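Local structure of probable starch synthase 4, chloroplastic/amyloplastic (Arabidopsis thaliana, 6GNE) at residues His294-Gln299 with His381-Ala386; Pro310-Ile315 with Arg457-Tyr462; Ser387-Ile392 with Glu467-Leu472. The protein belongs to the plastid starch synthases, glycosyltransferase-family proteins of GT-B fold, and holds adenosine-5'-diphosphate between its two Rossmann-like domains. All coordinates share one frame; numbering follows the deposited sequence.

Burial is common to all three contacts, but its chemistry changes with place in one Rossmann-like domain. Contact 1 joins two helices through aliphatic groups. Contacts 1 and 2 both touch adenosine-5'-diphosphate, by a tyrosine hydroxyl and an isoleucine methyl. Contacts 2 and 3, centred about 7 Å apart, both set a helix against the parallel sheet with aromatic rings: proline on ring faces in contact 2, a tryptophan edge in contact 3. Their strands, 311-317 and 389-392, are neighbours, with a probable hydrogen bond from Gly313 N to Leu389 O. Leu311 and Ile315 pack on elements of contact 1, while Val312 serves contact 2. Only contact 3 carries a salt bridge within its helical segment, among exposed residues.

Contact 1: residues His294-Gln299 with His381-Ala386; sequences HALRKQ and HTIYAA. With ADP (adenosine-5'-diphosphate), chain F.
Leu296 lays one methyl on Ala386, its CD2 lying 3.6 Å from Ala386 CB, and between residues 294-299 and 381-386 this one side chain carries the contact, in the C-terminal Rossmann-like domain of a GT-B fold. The local axes pass 9.6 Å apart and run at 125° to each other, so the helices meet over a short patch. What one leucine can do with two branches is plain here. CD2 dips between Ala386 and Ile383, reaching CG1 of the isoleucine at 4.0 Å. CD1 goes to Thr382, one turn before Ala386 and next to Ile383, where Thr382 OG1 lies 4.0 Å away. With CG anti to the backbone N (chi1 -175°), Leu296 extends toward the facing helix and spreads its two methyls over these three residues. The methyl meets the threonine by van der Waals packing; the hydroxyl has its polar partner in the carbonyl O of Leu379, in its own helix.

Beneath this patch lies the sheet. Leu296 and Ala386 both rest on Leu311, and Ile383 continues to Val342 and Leu344 on the next strand, so the leucine is part of a buried apolar layer between the two helices and the sheet. The same turn of helix 377-386 sends Tyr384 another way, into the nucleotide pocket, where its side chain touches Thr402, Ile405 and Ala406. There the phenol meets the ribose of adenosine-5'-diphosphate in the plane of the ring, Tyr384 OH and ADP O2' forming a hydrogen bond of 2.7 Å.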
# COMPACT_ATOMS: atom_id res chain seq x y z
N HIS A 294 1.15 20.51 -19.97
CA HIS A 294 0.68 20.75 -21.32
C HIS A 294 0.38 19.42 -22.08
O HIS A 294 -0.66 19.28 -22.71
CB HIS A 294 1.68 21.63 -22.08
CG HIS A 294 1.25 22.00 -23.47
ND1 HIS A 294 1.58 21.23 -24.57
CD2 HIS A 294 0.53 23.05 -23.93
CE1 HIS A 294 1.11 21.81 -25.66
NE2 HIS A 294 0.46 22.91 -25.30
N ALA A 295 1.28 18.46 -21.97
CA ALA A 295 1.13 17.19 -22.66
C ALA A 295 -0.16 16.47 -22.22
O ALA A 295 -0.92 15.97 -23.07
CB ALA A 295 2.35 16.29 -22.42
N LEU A 296 -0.43 16.44 -20.90
CA LEU A 296 -1.62 15.77 -20.37
C LEU A 296 -2.91 16.45 -20.81
O LEU A 296 -3.86 15.77 -21.20
CB LEU A 296 -1.58 15.70 -18.86
CG LEU A 296 -2.72 14.90 -18.25
CD1 LEU A 296 -2.62 13.41 -18.57
CD2 LEU A 296 -2.71 15.12 -16.74
N ARG A 297 -2.94 17.78 -20.75
CA ARG A 297 -4.06 18.54 -21.31
C ARG A 297 -4.37 18.17 -22.76
O ARG A 297 -5.52 17.88 -23.11
CB ARG A 297 -3.82 20.05 -21.20
CG ARG A 297 -3.95 20.58 -19.78
CD ARG A 297 -3.47 22.01 -19.73
NE ARG A 297 -4.01 22.73 -18.59
CZ ARG A 297 -3.74 24.00 -18.26
NH1 ARG A 297 -2.90 24.76 -18.97
NH2 ARG A 297 -4.31 24.53 -17.19
N LYS A 298 -3.31 18.15 -23.57
CA LYS A 298 -3.38 17.82 -25.00
C LYS A 298 -3.85 16.36 -25.19
O LYS A 298 -4.71 16.10 -26.02
CB LYS A 298 -2.01 18.11 -25.64
CG LYS A 298 -1.84 17.80 -27.11
CD LYS A 298 -0.87 18.78 -27.76
CE LYS A 298 -1.55 20.11 -28.16
NZ LYS A 298 -0.76 20.94 -29.13
N GLN A 299 -3.32 15.42 -24.41
CA GLN A 299 -3.76 14.04 -24.55
C GLN A 299 -5.24 13.89 -24.20
O GLN A 299 -5.95 13.16 -24.86
CB GLN A 299 -2.90 13.09 -23.72
CG GLN A 299 -3.31 11.62 -23.82
CD GLN A 299 -2.45 10.73 -22.95
OE1 GLN A 299 -1.31 10.48 -23.30
NE2 GLN A 299 -2.97 10.27 -21.80
N HIS A 381 1.64 8.11 -13.51
CA HIS A 381 2.88 8.88 -13.62
C HIS A 381 2.66 10.27 -14.19
O HIS A 381 3.05 11.24 -13.57
CB HIS A 381 3.95 8.11 -14.39
CG HIS A 381 4.57 6.99 -13.62
ND1 HIS A 381 5.76 7.12 -12.95
CD2 HIS A 381 4.16 5.71 -13.40
CE1 HIS A 381 6.06 5.98 -12.36
NE2 HIS A 381 5.10 5.11 -12.62
N THR A 382 2.03 10.37 -15.36
CA THR A 382 1.85 11.68 -16.02
C THR A 382 0.91 12.59 -15.23
O THR A 382 1.06 13.81 -15.27
CB THR A 382 1.36 11.55 -17.49
OG1 THR A 382 0.19 10.73 -17.56
CG2 THR A 382 2.42 10.89 -18.39
N ILE A 383 -0.04 12.01 -14.48
CA ILE A 383 -0.95 12.82 -13.64
C ILE A 383 -0.25 13.43 -12.45
O ILE A 383 -0.47 14.61 -12.17
CB ILE A 383 -2.22 12.05 -13.23
CG1 ILE A 383 -3.14 11.90 -14.44
CG2 ILE A 383 -2.97 12.79 -12.13
CD1 ILE A 383 -4.27 10.91 -14.24
N TYR A 384 0.57 12.65 -11.76
CA TYR A 384 1.39 13.20 -10.66
C TYR A 384 2.27 14.34 -11.23
O TYR A 384 2.32 15.43 -10.66
CB TYR A 384 2.29 12.14 -10.02
CG TYR A 384 1.61 11.09 -9.17
CD1 TYR A 384 0.90 11.44 -8.00
CD2 TYR A 384 1.70 9.73 -9.48
CE1 TYR A 384 0.29 10.48 -7.20
CE2 TYR A 384 1.08 8.75 -8.68
CZ TYR A 384 0.38 9.12 -7.54
OH TYR A 384 -0.20 8.14 -6.76
N ALA A 385 2.94 14.10 -12.34
CA ALA A 385 3.81 15.09 -12.95
C ALA A 385 3.08 16.36 -13.35
O ALA A 385 3.54 17.46 -13.04
CB ALA A 385 4.49 14.50 -14.18
N ALA A 386 1.95 16.20 -14.05
CA ALA A 386 1.21 17.35 -14.59
C ALA A 386 0.50 18.22 -13.53
O ALA A 386 0.37 19.41 -13.72
CB ALA A 386 0.20 16.89 -15.63
PB ADP F . -4.19 2.14 -0.95
O1B ADP F . -3.16 1.16 -0.48
O2B ADP F . -4.68 1.97 -2.37
O3B ADP F . -5.34 2.23 0.02
PA ADP F . -1.90 3.89 -1.02
O1A ADP F . -1.79 5.39 -1.15
O2A ADP F . -1.15 3.29 0.13
O3A ADP F . -3.48 3.58 -0.96
O5' ADP F . -1.39 3.15 -2.36
C5' ADP F . -1.95 3.43 -3.64
C4' ADP F . -1.04 3.06 -4.82
O4' ADP F . -1.83 2.59 -5.92
C3' ADP F . -0.28 4.24 -5.39
O3' ADP F . 0.90 3.76 -6.01
C2' ADP F . -1.20 4.78 -6.45
O2' ADP F . -0.52 5.52 -7.45
C1' ADP F . -1.76 3.50 -7.02
N9 ADP F . -3.11 3.64 -7.60
C8 ADP F . -4.27 3.71 -6.93
N7 ADP F . -5.31 3.79 -7.80
C5 ADP F . -4.81 3.76 -9.04
C6 ADP F . -5.36 3.81 -10.44
N6 ADP F . -6.69 3.92 -10.65
N1 ADP F . -4.46 3.76 -11.46
C2 ADP F . -3.12 3.67 -11.23
N3 ADP F . -2.58 3.63 -10.00
C4 ADP F . -3.36 3.67 -8.90

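Contact 2: residues Pro310-Ile315 with Arg457-Tyr462; sequences PLVGCI and RAFNHY. With ADP (adenosine-5'-diphosphate), chain F.
Pro310 is wedged between two aromatic rings of helix 448-464, a compact example of proline serving as a CH-pi donor. Its CG stands over one face of Phe459, 3.8 Å from the ring centroid and 24° off the normal. Its CB stands over a face of Tyr462, again 3.8 Å from the centroid but only 14° off the normal. In the tyrosine, CG anti to the backbone N (chi1 176°) carries the ring out toward the proline, and the second torsion turns its face to it. Val312 completes the dense part by touching Phe459 at the rim, near the ring plane, with Val312 CG2 3.8 Å from Phe459 CZ.

The solvent side of the helix is polar: Asn460 is exposed, and His461 and Arg457 are partly so. Arg457, too distant to touch the strand, forms salt bridges with Asp427 and Asp429. Farther along the strand Ile315 touches the adenine, its CG2 lying 3.7 Å from ADP C4.

Strand 311-317 lies inside the parallel sheet between strands 340-346 and 389-392. Helix 448-464 packs at the N-terminal end of the strand, where Phe459 also reaches Leu389 and Tyr462 touches Lys293 of helix 287-300.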
# COMPACT_ATOMS: atom_id res chain seq x y z
N PRO A 310 -5.00 26.17 -12.15
CA PRO A 310 -4.44 25.03 -11.43
C PRO A 310 -5.14 23.70 -11.82
O PRO A 310 -6.36 23.65 -11.92
CB PRO A 310 -4.70 25.39 -9.97
CG PRO A 310 -5.92 26.22 -10.01
CD PRO A 310 -5.83 27.01 -11.28
N LEU A 311 -4.33 22.68 -12.06
CA LEU A 311 -4.80 21.33 -12.36
C LEU A 311 -4.80 20.53 -11.07
O LEU A 311 -3.75 20.34 -10.47
CB LEU A 311 -3.90 20.66 -13.40
CG LEU A 311 -4.27 19.23 -13.80
CD1 LEU A 311 -5.57 19.22 -14.57
CD2 LEU A 311 -3.17 18.64 -14.66
N VAL A 312 -5.97 20.07 -10.64
CA VAL A 312 -6.12 19.28 -9.43
C VAL A 312 -6.19 17.83 -9.87
O VAL A 312 -7.00 17.47 -10.72
CB VAL A 312 -7.42 19.63 -8.67
CG1 VAL A 312 -7.58 18.74 -7.43
CG2 VAL A 312 -7.43 21.12 -8.26
N GLY A 313 -5.32 16.99 -9.34
CA GLY A 313 -5.33 15.56 -9.65
C GLY A 313 -5.77 14.73 -8.46
O GLY A 313 -5.69 15.16 -7.29
N CYS A 314 -6.29 13.55 -8.77
CA CYS A 314 -6.68 12.57 -7.79
C CYS A 314 -6.50 11.21 -8.42
O CYS A 314 -7.08 10.93 -9.49
CB CYS A 314 -8.15 12.76 -7.40
SG CYS A 314 -8.74 11.54 -6.21
N ILE A 315 -5.69 10.37 -7.77
CA ILE A 315 -5.38 8.98 -8.18
C ILE A 315 -5.64 8.10 -6.98
O ILE A 315 -4.94 8.20 -5.97
CB ILE A 315 -3.92 8.81 -8.59
CG1 ILE A 315 -3.64 9.64 -9.86
CG2 ILE A 315 -3.62 7.35 -8.85
CD1 ILE A 315 -2.18 9.94 -10.07
N ARG A 457 -7.83 28.08 0.14
CA ARG A 457 -6.49 28.59 0.45
C ARG A 457 -5.46 28.12 -0.55
O ARG A 457 -4.61 28.86 -0.94
CB ARG A 457 -6.05 28.26 1.88
CG ARG A 457 -6.89 29.01 2.92
CD ARG A 457 -6.48 28.70 4.35
NE ARG A 457 -6.76 27.32 4.76
CZ ARG A 457 -5.84 26.36 4.90
NH1 ARG A 457 -6.22 25.15 5.23
NH2 ARG A 457 -4.53 26.59 4.73
N ALA A 458 -5.57 26.88 -1.00
CA ALA A 458 -4.64 26.34 -1.96
C ALA A 458 -4.76 27.08 -3.30
O ALA A 458 -3.74 27.44 -3.89
CB ALA A 458 -4.87 24.86 -2.14
N PHE A 459 -5.98 27.33 -3.75
CA PHE A 459 -6.21 28.12 -4.99
C PHE A 459 -5.72 29.55 -4.87
O PHE A 459 -5.11 30.05 -5.79
CB PHE A 459 -7.67 28.10 -5.43
CG PHE A 459 -8.03 26.91 -6.28
CD1 PHE A 459 -7.74 25.62 -5.85
CD2 PHE A 459 -8.64 27.08 -7.50
CE1 PHE A 459 -8.05 24.53 -6.63
CE2 PHE A 459 -8.98 26.00 -8.29
CZ PHE A 459 -8.68 24.72 -7.85
N ASN A 460 -5.98 30.18 -3.73
CA ASN A 460 -5.43 31.53 -3.41
C ASN A 460 -3.91 31.56 -3.48
O ASN A 460 -3.35 32.39 -4.18
CB ASN A 460 -5.89 32.02 -2.01
CG ASN A 460 -7.35 32.52 -2.00
OD1 ASN A 460 -8.11 32.43 -3.00
ND2 ASN A 460 -7.76 33.04 -0.84
N HIS A 461 -3.25 30.65 -2.76
CA HIS A 461 -1.77 30.56 -2.76
C HIS A 461 -1.23 30.36 -4.18
O HIS A 461 -0.30 31.06 -4.57
CB HIS A 461 -1.26 29.47 -1.81
CG HIS A 461 -1.13 29.90 -0.38
ND1 HIS A 461 0.06 30.33 0.16
CD2 HIS A 461 -2.05 29.98 0.62
CE1 HIS A 461 -0.13 30.64 1.44
NE2 HIS A 461 -1.40 30.43 1.75
N TYR A 462 -1.84 29.47 -4.96
CA TYR A 462 -1.41 29.20 -6.32
C TYR A 462 -1.53 30.44 -7.21
O TYR A 462 -0.60 30.79 -7.90
CB TYR A 462 -2.19 28.01 -6.92
CG TYR A 462 -1.87 27.72 -8.37
CD1 TYR A 462 -2.55 28.37 -9.41
CD2 TYR A 462 -0.87 26.80 -8.73
CE1 TYR A 462 -2.25 28.11 -10.73
CE2 TYR A 462 -0.57 26.53 -10.06
CZ TYR A 462 -1.26 27.19 -11.06
OH TYR A 462 -0.97 26.96 -12.38
PB ADP F . -4.19 2.14 -0.95
O1B ADP F . -3.16 1.16 -0.48
O2B ADP F . -4.68 1.97 -2.37
O3B ADP F . -5.34 2.23 0.02
PA ADP F . -1.90 3.89 -1.02
O1A ADP F . -1.79 5.39 -1.15
O2A ADP F . -1.15 3.29 0.13
O3A ADP F . -3.48 3.58 -0.96
O5' ADP F . -1.39 3.15 -2.36
C5' ADP F . -1.95 3.43 -3.64
C4' ADP F . -1.04 3.06 -4.82
O4' ADP F . -1.83 2.59 -5.92
C3' ADP F . -0.28 4.24 -5.39
O3' ADP F . 0.90 3.76 -6.01
C2' ADP F . -1.20 4.78 -6.45
O2' ADP F . -0.52 5.52 -7.45
C1' ADP F . -1.76 3.50 -7.02
N9 ADP F . -3.11 3.64 -7.60
C8 ADP F . -4.27 3.71 -6.93
N7 ADP F . -5.31 3.79 -7.80
C5 ADP F . -4.81 3.76 -9.04
C6 ADP F . -5.36 3.81 -10.44
N6 ADP F . -6.69 3.92 -10.65
N1 ADP F . -4.46 3.76 -11.46
C2 ADP F . -3.12 3.67 -11.23
N3 ADP F . -2.58 3.63 -10.00
C4 ADP F . -3.36 3.67 -8.90

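Contact 3: residues Ser387-Ile392 with Glu467-Leu472; sequences SDLFII and EKWMRL
Trp469 brings the edge of its six-membered ring to the start of strand 389-392, meeting Asp388 and Leu389, and it alone of Glu467-Leu472 makes the contact. The segment shows how an amphipathic helix divides its labour. Glu467, at the beginning, faces outward and is bridged one turn on by Arg471: Arg471 NE donates to Glu467 OE2 over 3.3 Å at 166°. The carboxylate uses its anti lone pair, and the oxygen lies close to the guanidinium plane.

Two residues later comes Trp469, with CG anti to the backbone N (chi1 -179°), which projects the indole inward. Its CZ2 lies 3.7 Å from the carbonyl O of Asp388, in the ring plane, while CH2 is 3.7 Å from Leu389 CD2. The oxygen therefore sees the ring's hydrogen-bearing rim, which probably suits its partial charge. Tyr462 meets the indole edge-to-face. The Asp388 carboxylate is employed elsewhere, OD2 taking a salt bridge from Lys293 and a hydrogen bond from Leu311 N.

After the tryptophan, Met470 packs on Leu286, and Leu472 touches Ile428. Within this segment the indole is what reaches the N-terminal ends of interior strands 389-392 and 412-416. That sheet is parallel, its strands ordered 3-2-1-4-5-6, with 389-392 as the fourth: the Rossmann-like topology expected of the C-terminal domain in a GT-B glycosyltransferase.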
# COMPACT_ATOMS: atom_id res chain seq x y z
N SER A 387 0.05 17.60 -12.45
CA SER A 387 -0.86 18.27 -11.54
C SER A 387 -0.14 19.30 -10.66
O SER A 387 1.02 19.12 -10.32
CB SER A 387 -1.62 17.24 -10.68
OG SER A 387 -0.73 16.53 -9.84
N ASP A 388 -0.84 20.39 -10.34
CA ASP A 388 -0.37 21.39 -9.39
C ASP A 388 -0.80 21.07 -7.97
O ASP A 388 -0.10 21.43 -7.00
CB ASP A 388 -0.95 22.73 -9.75
CG ASP A 388 -0.59 23.13 -11.14
OD1 ASP A 388 0.63 23.24 -11.41
OD2 ASP A 388 -1.52 23.28 -11.96
N LEU A 389 -1.95 20.41 -7.86
CA LEU A 389 -2.54 20.06 -6.59
C LEU A 389 -3.00 18.60 -6.65
O LEU A 389 -3.38 18.10 -7.71
CB LEU A 389 -3.74 20.98 -6.33
CG LEU A 389 -3.44 22.46 -6.08
CD1 LEU A 389 -4.67 23.32 -6.09
CD2 LEU A 389 -2.78 22.60 -4.73
N PHE A 390 -3.01 17.96 -5.49
CA PHE A 390 -3.36 16.55 -5.36
C PHE A 390 -4.18 16.33 -4.09
O PHE A 390 -3.73 16.69 -3.00
CB PHE A 390 -2.10 15.68 -5.32
CG PHE A 390 -2.39 14.22 -5.43
CD1 PHE A 390 -2.70 13.47 -4.30
CD2 PHE A 390 -2.44 13.61 -6.68
CE1 PHE A 390 -3.03 12.13 -4.40
CE2 PHE A 390 -2.75 12.25 -6.80
CZ PHE A 390 -3.05 11.51 -5.65
N ILE A 391 -5.36 15.71 -4.22
CA ILE A 391 -6.27 15.60 -3.07
C ILE A 391 -6.33 14.19 -2.46
O ILE A 391 -6.42 13.21 -3.19
CB ILE A 391 -7.70 16.09 -3.40
CG1 ILE A 391 -8.34 15.32 -4.56
CG2 ILE A 391 -7.68 17.58 -3.69
CD1 ILE A 391 -9.85 15.25 -4.42
N ILE A 392 -6.30 14.12 -1.13
CA ILE A 392 -6.42 12.86 -0.38
C ILE A 392 -7.36 13.16 0.81
O ILE A 392 -6.93 13.34 1.97
CB ILE A 392 -5.05 12.29 0.17
CG1 ILE A 392 -3.84 12.76 -0.65
CG2 ILE A 392 -5.05 10.76 0.21
CD1 ILE A 392 -3.43 14.20 -0.41
N GLU A 467 5.77 33.06 -7.74
CA GLU A 467 7.13 32.74 -7.30
C GLU A 467 7.18 32.18 -5.87
O GLU A 467 8.02 31.36 -5.57
CB GLU A 467 8.09 33.96 -7.50
CG GLU A 467 9.35 34.08 -6.62
CD GLU A 467 10.39 32.98 -6.83
OE1 GLU A 467 10.56 32.56 -7.98
OE2 GLU A 467 11.02 32.54 -5.85
N LYS A 468 6.27 32.62 -5.00
CA LYS A 468 6.14 32.05 -3.65
C LYS A 468 5.68 30.59 -3.75
O LYS A 468 6.15 29.71 -3.01
CB LYS A 468 5.13 32.85 -2.82
CG LYS A 468 5.63 33.36 -1.47
CD LYS A 468 4.46 33.70 -0.51
CE LYS A 468 4.85 33.71 0.98
NZ LYS A 468 3.86 32.96 1.82
N TRP A 469 4.75 30.37 -4.67
CA TRP A 469 4.29 29.04 -5.00
C TRP A 469 5.39 28.15 -5.53
O TRP A 469 5.46 26.96 -5.18
CB TRP A 469 3.15 29.12 -6.02
CG TRP A 469 2.64 27.77 -6.37
CD1 TRP A 469 2.99 27.00 -7.44
CD2 TRP A 469 1.71 27.02 -5.60
NE1 TRP A 469 2.34 25.80 -7.38
CE2 TRP A 469 1.54 25.79 -6.26
CE3 TRP A 469 1.00 27.28 -4.43
CZ2 TRP A 469 0.64 24.81 -5.80
CZ3 TRP A 469 0.13 26.31 -3.96
CH2 TRP A 469 -0.06 25.08 -4.66
N MET A 470 6.22 28.70 -6.40
CA MET A 470 7.32 27.94 -7.02
C MET A 470 8.35 27.49 -5.97
O MET A 470 8.94 26.41 -6.09
CB MET A 470 7.98 28.80 -8.12
CG MET A 470 8.57 28.04 -9.28
SD MET A 470 9.26 29.20 -10.46
CE MET A 470 10.64 28.22 -11.12
N ARG A 471 8.53 28.31 -4.93
CA ARG A 471 9.38 27.93 -3.80
C ARG A 471 8.81 26.78 -3.01
O ARG A 471 9.56 25.93 -2.55
CB ARG A 471 9.61 29.11 -2.86
CG ARG A 471 10.73 30.02 -3.25
CD ARG A 471 11.05 30.96 -2.10
NE ARG A 471 11.32 32.30 -2.60
CZ ARG A 471 11.82 33.29 -1.87
NH1 ARG A 471 12.11 33.09 -0.56
NH2 ARG A 471 12.07 34.47 -2.45
N LEU A 472 7.49 26.78 -2.84
CA LEU A 472 6.80 25.72 -2.15
C LEU A 472 6.98 24.39 -2.91
O LEU A 472 7.25 23.34 -2.27
CB LEU A 472 5.31 26.05 -1.96
CG LEU A 472 4.47 25.00 -1.22
CD1 LEU A 472 5.02 24.68 0.18
CD2 LEU A 472 3.04 25.50 -1.10